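Local coordinates for penicillin-binding protein PbpB (Mycobacterium tuberculosis, PDB 6KGU) that synthesises cross-linked peptidoglycan from lipid intermediates for the mycobacterial cell wall and is a target of beta-lactam antibiotics such as aztreonam, at residues M344-F348 / I431-S435; V270-V274 / M393-Y397. The contacts are given in a common frame with arbitrary orientation. Residue numbers count along the deposited sequence, not the author numbering.

In the fold
Contacts 1 and 2 illustrate how successive packing layers surround the probable nucleophile's helix in a transpeptidase domain. Contact 2 lies deep in the domain, next to Ser269, the probable acyl-ester nucleophile: the side chain of Val270 is about 6 Å from that of Ser269 and about 7 Å from the bound, ring-opened aztreonam. Contact 1 lies farther out, where helix 338-347 meets the segment 431-435. The two centres are 11 Å apart, and the contacts touch directly: Met344 CG is 3.6 Å from Val274 CG1, and Phe348 CE1 is 3.5 Å from Met396 O. Met344 packs on helix 272-281, and Phe348 on both that helix and helix 390-401.

Contact 1: M344-F348 / I431-S435; sequences MLRKF and IRVVS
Residues 344-347 are helical, near the C-terminal end of their helix, and Phe348 N is hydrogen-bonded to Met344 O (2.9 Å). The partner 431-435 begins extended and turns at Val433 (phi/psi -99/-51), where Lys347 CA and Val433 CA approach to 5.5 Å. Ile431 points toward the helix, its CG2 4.0 Å from Lys347 O. The CA-to-CB bond of Arg432 points away, yet its backbone O lies 3.6 Å from Lys347 CD. Val433 O accepts a 2.6 Å hydrogen bond from NZ of Lys347, which points toward the segment with chi1 to chi4 m,t,m,t. Val433 CG1 (chi1 t) lies 3.6 Å from the Phe348 ring centroid and 8° off its normal, a face-on CH-pi contact (Phe348 chi1 -91°), and 3.7 Å from Met344 SD. Met344 (t,p,p) carries CE to 3.8 Å from Val434 CG1. Val434 O accepts a 3.0 Å hydrogen bond from Arg432 NH1. Ser435 N-caps helix 436-445, OG hydrogen-bonded to Thr438 N. A helix C-terminus thus packs on a strand-to-helix connection of the transpeptidase domain.

Contact 2: V270-V274 / M393-Y397; sequences VNKIV and MTGMY
Two helical segments meet here. Residues 270-271 are 3-10 and run on into the helix that carries Ile273 and Val274, with Val274 N hydrogen-bonded to Asn271 O (3.0 Å); residues 393-397 lie within helix 390-401. In register, Val270 CA is 7.8 Å from Met393 CA, and Ile273 CA 7.7 Å from Tyr397 CA. Val270 and Ile273 both point toward the second helix. Val270, chi1 m, sets CG2 3.6 Å from the SD of Met393, whose chi1 and chi2 are both t. Ile273 is fully extended (t,t), laying CD1 over the Tyr397 face, 3.4 Å from the ring centroid and 2° off its normal, a CH-pi contact. The CA-to-CB bond of Tyr397 lies sideways to the other segment, but chi1 m and chi2 69° bring OH within 2.7 Å of Val270 O, to which it donates a hydrogen bond. Met396 (chi1 m, chi2 -149°, chi3 m) places CE 3.8 Å from Ile273 CG2 and 3.5 Å from Asn271 OD1, with SD 3.7 Å from Val274 CG2 (chi1 t). Asn271 (chi1 t, chi2 49°) has its CA-to-CB bond pointing away; ND2 is hydrogen-bonded to Leu380 O, whereas OD1 finds no polar partner. Apolar packing and one tyrosine hydrogen bond thus hold the 3-10 turn and helix start to helix 390-401, leaving Lys272 NZ hydrogen-bonded to Ser324 OG and Asn326 OD1, probably as part of an SxxK/SxN active site.

Contact 1: M344-F348 / I431-S435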
ATOM      1  N   MET A 344     -13.441 -13.354  -5.628  1.00 35.74           N
ATOM      2  CA  MET A 344     -12.008 -13.088  -5.587  1.00 38.99           C
ATOM      3  C   MET A 344     -11.714 -11.737  -4.940  1.00 32.29           C
ATOM      4  O   MET A 344     -10.784 -11.627  -4.130  1.00 33.61           O
ATOM      5  CB  MET A 344     -11.435 -13.164  -7.005  1.00 36.02           C
ATOM      6  CG  MET A 344      -9.946 -12.995  -7.088  1.00 42.00           C
ATOM      7  SD  MET A 344      -9.061 -14.419  -6.479  1.00 47.71           S
ATOM      8  CE  MET A 344      -9.297 -15.560  -7.834  1.00 39.98           C
ATOM      9  N   LEU A 345     -12.489 -10.701  -5.297  1.00 33.01           N
ATOM     10  CA  LEU A 345     -12.391  -9.400  -4.632  1.00 34.79           C
ATOM     11  C   LEU A 345     -12.411  -9.549  -3.121  1.00 37.74           C
ATOM     12  O   LEU A 345     -11.602  -8.942  -2.410  1.00 32.14           O
ATOM     13  CB  LEU A 345     -13.549  -8.483  -5.040  1.00 31.07           C
ATOM     14  CG  LEU A 345     -13.661  -7.671  -6.316  1.00 38.39           C
ATOM     15  CD1 LEU A 345     -15.018  -6.961  -6.360  1.00 36.19           C
ATOM     16  CD2 LEU A 345     -12.508  -6.658  -6.483  1.00 32.75           C
ATOM     17  N   ARG A 346     -13.368 -10.327  -2.607  1.00 35.13           N
ATOM     18  CA  ARG A 346     -13.492 -10.499  -1.163  1.00 36.76           C
ATOM     19  C   ARG A 346     -12.299 -11.246  -0.591  1.00 32.78           C
ATOM     20  O   ARG A 346     -11.784 -10.879   0.473  1.00 34.65           O
ATOM     21  CB  ARG A 346     -14.794 -11.235  -0.836  1.00 34.57           C
ATOM     22  CG  ARG A 346     -16.035 -10.380  -0.974  1.00 44.17           C
ATOM     23  CD  ARG A 346     -16.374  -9.746   0.360  1.00 55.85           C
ATOM     24  NE  ARG A 346     -16.531  -8.304   0.237  1.00 58.22           N
ATOM     25  CZ  ARG A 346     -16.677  -7.480   1.268  1.00 55.54           C
ATOM     26  NH1 ARG A 346     -16.695  -7.957   2.510  1.00 55.45           N
ATOM     27  NH2 ARG A 346     -16.809  -6.180   1.046  1.00 43.64           N
ATOM     28  N   LYS A 347     -11.832 -12.294  -1.279  1.00 31.31           N
ATOM     29  CA  LYS A 347     -10.678 -13.021  -0.755  1.00 30.96           C
ATOM     30  C   LYS A 347      -9.450 -12.121  -0.696  1.00 30.29           C
ATOM     31  O   LYS A 347      -8.631 -12.236   0.223  1.00 30.71           O
ATOM     32  CB  LYS A 347     -10.391 -14.276  -1.590  1.00 35.52           C
ATOM     33  CG  LYS A 347     -11.260 -15.481  -1.231  1.00 38.70           C
ATOM     34  CD  LYS A 347     -10.739 -16.789  -1.846  1.00 50.42           C
ATOM     35  CE  LYS A 347     -10.404 -16.619  -3.334  1.00 49.18           C
ATOM     36  NZ  LYS A 347     -10.076 -17.905  -4.072  1.00 48.64           N
ATOM     37  N   PHE A 348      -9.302 -11.221  -1.674  1.00 28.03           N
ATOM     38  CA  PHE A 348      -8.197 -10.277  -1.656  1.00 27.46           C
ATOM     39  C   PHE A 348      -8.334  -9.231  -0.554  1.00 32.13           C
ATOM     40  O   PHE A 348      -7.429  -8.401  -0.413  1.00 32.76           O
ATOM     41  CB  PHE A 348      -8.077  -9.573  -3.021  1.00 26.90           C
ATOM     42  CG  PHE A 348      -7.160 -10.273  -3.998  1.00 28.38           C
ATOM     43  CD1 PHE A 348      -5.790 -10.332  -3.770  1.00 35.71           C
ATOM     44  CD2 PHE A 348      -7.666 -10.858  -5.148  1.00 24.34           C
ATOM     45  CE1 PHE A 348      -4.933 -10.965  -4.693  1.00 29.11           C
ATOM     46  CE2 PHE A 348      -6.829 -11.497  -6.073  1.00 30.16           C
ATOM     47  CZ  PHE A 348      -5.461 -11.551  -5.844  1.00 27.26           C
ATOM     48  N   ILE A 431      -4.933 -16.469   4.653  1.00 36.54           N
ATOM     49  CA  ILE A 431      -6.090 -16.482   3.764  1.00 33.17           C
ATOM     50  C   ILE A 431      -5.610 -16.893   2.376  1.00 37.64           C
ATOM     51  O   ILE A 431      -4.943 -16.107   1.687  1.00 32.93           O
ATOM     52  CB  ILE A 431      -6.809 -15.127   3.709  1.00 40.36           C
ATOM     53  CG1 ILE A 431      -7.165 -14.666   5.125  1.00 41.95           C
ATOM     54  CG2 ILE A 431      -8.041 -15.231   2.814  1.00 31.23           C
ATOM     55  CD1 ILE A 431      -7.490 -13.218   5.227  1.00 37.72           C
ATOM     56  N   ARG A 432      -5.958 -18.114   1.966  1.00 34.43           N
ATOM     57  CA  ARG A 432      -5.644 -18.634   0.639  1.00 34.88           C
ATOM     58  C   ARG A 432      -6.519 -17.932  -0.397  1.00 38.58           C
ATOM     59  O   ARG A 432      -7.746 -18.073  -0.377  1.00 38.15           O
ATOM     60  CB  ARG A 432      -5.864 -20.148   0.633  1.00 37.62           C
ATOM     61  CG  ARG A 432      -5.900 -20.838  -0.748  1.00 42.52           C
ATOM     62  CD  ARG A 432      -4.535 -20.897  -1.414  1.00 34.23           C
ATOM     63  NE  ARG A 432      -3.521 -21.569  -0.604  1.00 31.75           N
ATOM     64  CZ  ARG A 432      -2.229 -21.567  -0.904  1.00 31.99           C
ATOM     65  NH1 ARG A 432      -1.796 -20.926  -1.996  1.00 32.23           N
ATOM     66  NH2 ARG A 432      -1.359 -22.175  -0.112  1.00 33.60           N
ATOM     67  N   VAL A 433      -5.899 -17.155  -1.285  1.00 33.36           N
ATOM     68  CA  VAL A 433      -6.606 -16.433  -2.346  1.00 33.35           C
ATOM     69  C   VAL A 433      -6.532 -17.180  -3.674  1.00 31.78           C
ATOM     70  O   VAL A 433      -7.539 -17.359  -4.354  1.00 28.68           O
ATOM     71  CB  VAL A 433      -6.037 -15.003  -2.496  1.00 30.24           C
ATOM     72  CG1 VAL A 433      -6.766 -14.262  -3.617  1.00 29.25           C
ATOM     73  CG2 VAL A 433      -6.096 -14.230  -1.170  1.00 30.71           C
ATOM     74  N   VAL A 434      -5.329 -17.571  -4.078  1.00 30.97           N
ATOM     75  CA  VAL A 434      -5.100 -18.380  -5.267  1.00 33.66           C
ATOM     76  C   VAL A 434      -4.009 -19.381  -4.920  1.00 33.19           C
ATOM     77  O   VAL A 434      -3.340 -19.259  -3.894  1.00 30.58           O
ATOM     78  CB  VAL A 434      -4.679 -17.536  -6.491  1.00 29.94           C
ATOM     79  CG1 VAL A 434      -5.774 -16.568  -6.889  1.00 30.09           C
ATOM     80  CG2 VAL A 434      -3.353 -16.817  -6.194  1.00 26.00           C
ATOM     81  N   SER A 435      -3.813 -20.367  -5.800  1.00 32.23           N
ATOM     82  CA  SER A 435      -2.781 -21.362  -5.540  1.00 26.64           C
ATOM     83  C   SER A 435      -1.390 -20.742  -5.675  1.00 31.93           C
ATOM     84  O   SER A 435      -1.211 -19.656  -6.244  1.00 29.64           O
ATOM     85  CB  SER A 435      -2.907 -22.555  -6.497  1.00 33.79           C
ATOM     86  OG  SER A 435      -2.514 -22.213  -7.824  1.00 31.20           O
TER

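Contact 2: V270-V274 / M393-Y397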
ATOM      1  N   VAL A 270      -4.600  -0.586 -10.955  1.00 30.41           N
ATOM      2  CA  VAL A 270      -3.907  -1.482 -10.033  1.00 26.43           C
ATOM      3  C   VAL A 270      -4.836  -2.588  -9.582  1.00 27.71           C
ATOM      4  O   VAL A 270      -4.374  -3.662  -9.187  1.00 29.05           O
ATOM      5  CB  VAL A 270      -3.306  -0.770  -8.801  1.00 33.19           C
ATOM      6  CG1 VAL A 270      -2.074   0.006  -9.202  1.00 34.44           C
ATOM      7  CG2 VAL A 270      -4.357   0.108  -8.078  1.00 29.36           C
ATOM      8  N   ASN A 271      -6.147  -2.368  -9.673  1.00 26.86           N
ATOM      9  CA  ASN A 271      -7.092  -3.418  -9.333  1.00 28.52           C
ATOM     10  C   ASN A 271      -7.065  -4.590 -10.308  1.00 26.72           C
ATOM     11  O   ASN A 271      -7.676  -5.624 -10.013  1.00 31.04           O
ATOM     12  CB  ASN A 271      -8.518  -2.850  -9.255  1.00 21.14           C
ATOM     13  CG  ASN A 271      -9.399  -3.683  -8.356  1.00 31.82           C
ATOM     14  OD1 ASN A 271      -9.006  -4.002  -7.239  1.00 29.40           O
ATOM     15  ND2 ASN A 271     -10.569  -4.083  -8.847  1.00 31.62           N
ATOM     16  N   LYS A 272      -6.394  -4.458 -11.457  1.00 26.63           N
ATOM     17  CA  LYS A 272      -6.436  -5.520 -12.449  1.00 24.19           C
ATOM     18  C   LYS A 272      -5.771  -6.795 -11.956  1.00 24.07           C
ATOM     19  O   LYS A 272      -6.000  -7.863 -12.530  1.00 29.36           O
ATOM     20  CB  LYS A 272      -5.801  -5.049 -13.762  1.00 22.46           C
ATOM     21  CG  LYS A 272      -6.663  -3.988 -14.491  1.00 25.64           C
ATOM     22  CD  LYS A 272      -6.072  -3.588 -15.839  1.00 26.30           C
ATOM     23  CE  LYS A 272      -6.839  -2.432 -16.479  1.00 29.81           C
ATOM     24  NZ  LYS A 272      -6.221  -2.018 -17.793  1.00 26.60           N
ATOM     25  N   ILE A 273      -4.984  -6.716 -10.881  1.00 30.86           N
ATOM     26  CA  ILE A 273      -4.463  -7.930 -10.258  1.00 27.59           C
ATOM     27  C   ILE A 273      -5.584  -8.923  -9.949  1.00 31.78           C
ATOM     28  O   ILE A 273      -5.386 -10.143 -10.039  1.00 28.99           O
ATOM     29  CB  ILE A 273      -3.653  -7.573  -8.995  1.00 26.85           C
ATOM     30  CG1 ILE A 273      -2.913  -8.807  -8.478  1.00 25.59           C
ATOM     31  CG2 ILE A 273      -4.566  -6.968  -7.901  1.00 26.15           C
ATOM     32  CD1 ILE A 273      -2.062  -8.531  -7.256  1.00 33.88           C
ATOM     33  N   VAL A 274      -6.786  -8.432  -9.623  1.00 30.44           N
ATOM     34  CA  VAL A 274      -7.869  -9.352  -9.280  1.00 29.08           C
ATOM     35  C   VAL A 274      -8.319 -10.135 -10.509  1.00 30.34           C
ATOM     36  O   VAL A 274      -8.429 -11.366 -10.463  1.00 31.52           O
ATOM     37  CB  VAL A 274      -9.038  -8.607  -8.615  1.00 28.96           C
ATOM     38  CG1 VAL A 274     -10.144  -9.572  -8.265  1.00 25.35           C
ATOM     39  CG2 VAL A 274      -8.546  -7.889  -7.328  1.00 30.62           C
ATOM     40  N   MET A 393      -4.555  -1.971  -0.912  1.00 23.55           N
ATOM     41  CA  MET A 393      -3.972  -2.181  -2.235  1.00 26.35           C
ATOM     42  C   MET A 393      -2.672  -2.959  -2.130  1.00 24.26           C
ATOM     43  O   MET A 393      -2.481  -3.978  -2.806  1.00 30.87           O
ATOM     44  CB  MET A 393      -3.737  -0.824  -2.913  1.00 25.57           C
ATOM     45  CG  MET A 393      -3.172  -0.897  -4.326  1.00 28.41           C
ATOM     46  SD  MET A 393      -2.703   0.749  -4.935  1.00 31.81           S
ATOM     47  CE  MET A 393      -0.939   0.746  -4.599  1.00 26.89           C
ATOM     48  N   THR A 394      -1.769  -2.496  -1.263  1.00 24.58           N
ATOM     49  CA  THR A 394      -0.504  -3.186  -1.050  1.00 24.30           C
ATOM     50  C   THR A 394      -0.723  -4.602  -0.521  1.00 26.33           C
ATOM     51  O   THR A 394       0.021  -5.524  -0.869  1.00 27.00           O
ATOM     52  CB  THR A 394       0.361  -2.364  -0.094  1.00 21.98           C
ATOM     53  OG1 THR A 394       0.423  -1.014  -0.574  1.00 27.07           O
ATOM     54  CG2 THR A 394       1.760  -2.911  -0.023  1.00 23.59           C
ATOM     55  N   GLY A 395      -1.741  -4.794   0.320  1.00 29.47           N
ATOM     56  CA  GLY A 395      -2.002  -6.120   0.859  1.00 23.73           C
ATOM     57  C   GLY A 395      -2.441  -7.109  -0.206  1.00 30.01           C
ATOM     58  O   GLY A 395      -2.138  -8.305  -0.109  1.00 31.17           O
ATOM     59  N   MET A 396      -3.131  -6.624  -1.246  1.00 28.52           N
ATOM     60  CA  MET A 396      -3.494  -7.472  -2.382  1.00 30.86           C
ATOM     61  C   MET A 396      -2.264  -8.067  -3.035  1.00 30.92           C
ATOM     62  O   MET A 396      -2.232  -9.259  -3.363  1.00 32.03           O
ATOM     63  CB  MET A 396      -4.275  -6.669  -3.425  1.00 32.77           C
ATOM     64  CG  MET A 396      -5.714  -6.402  -3.076  1.00 37.18           C
ATOM     65  SD  MET A 396      -6.727  -6.317  -4.560  1.00 32.57           S
ATOM     66  CE  MET A 396      -6.201  -4.776  -5.310  1.00 31.21           C
ATOM     67  N   TYR A 397      -1.256  -7.229  -3.287  1.00 27.71           N
ATOM     68  CA  TYR A 397      -0.056  -7.707  -3.960  1.00 28.65           C
ATOM     69  C   TYR A 397       0.776  -8.580  -3.028  1.00 28.38           C
ATOM     70  O   TYR A 397       1.512  -9.459  -3.491  1.00 28.03           O
ATOM     71  CB  TYR A 397       0.738  -6.510  -4.507  1.00 24.58           C
ATOM     72  CG  TYR A 397       0.087  -5.957  -5.759  1.00 26.85           C
ATOM     73  CD1 TYR A 397      -1.141  -5.302  -5.694  1.00 28.40           C
ATOM     74  CD2 TYR A 397       0.675  -6.129  -7.017  1.00 26.38           C
ATOM     75  CE1 TYR A 397      -1.770  -4.810  -6.850  1.00 24.60           C
ATOM     76  CE2 TYR A 397       0.055  -5.654  -8.172  1.00 27.16           C
ATOM     77  CZ  TYR A 397      -1.170  -4.996  -8.078  1.00 27.35           C
ATOM     78  OH  TYR A 397      -1.794  -4.508  -9.207  1.00 26.44           O
TER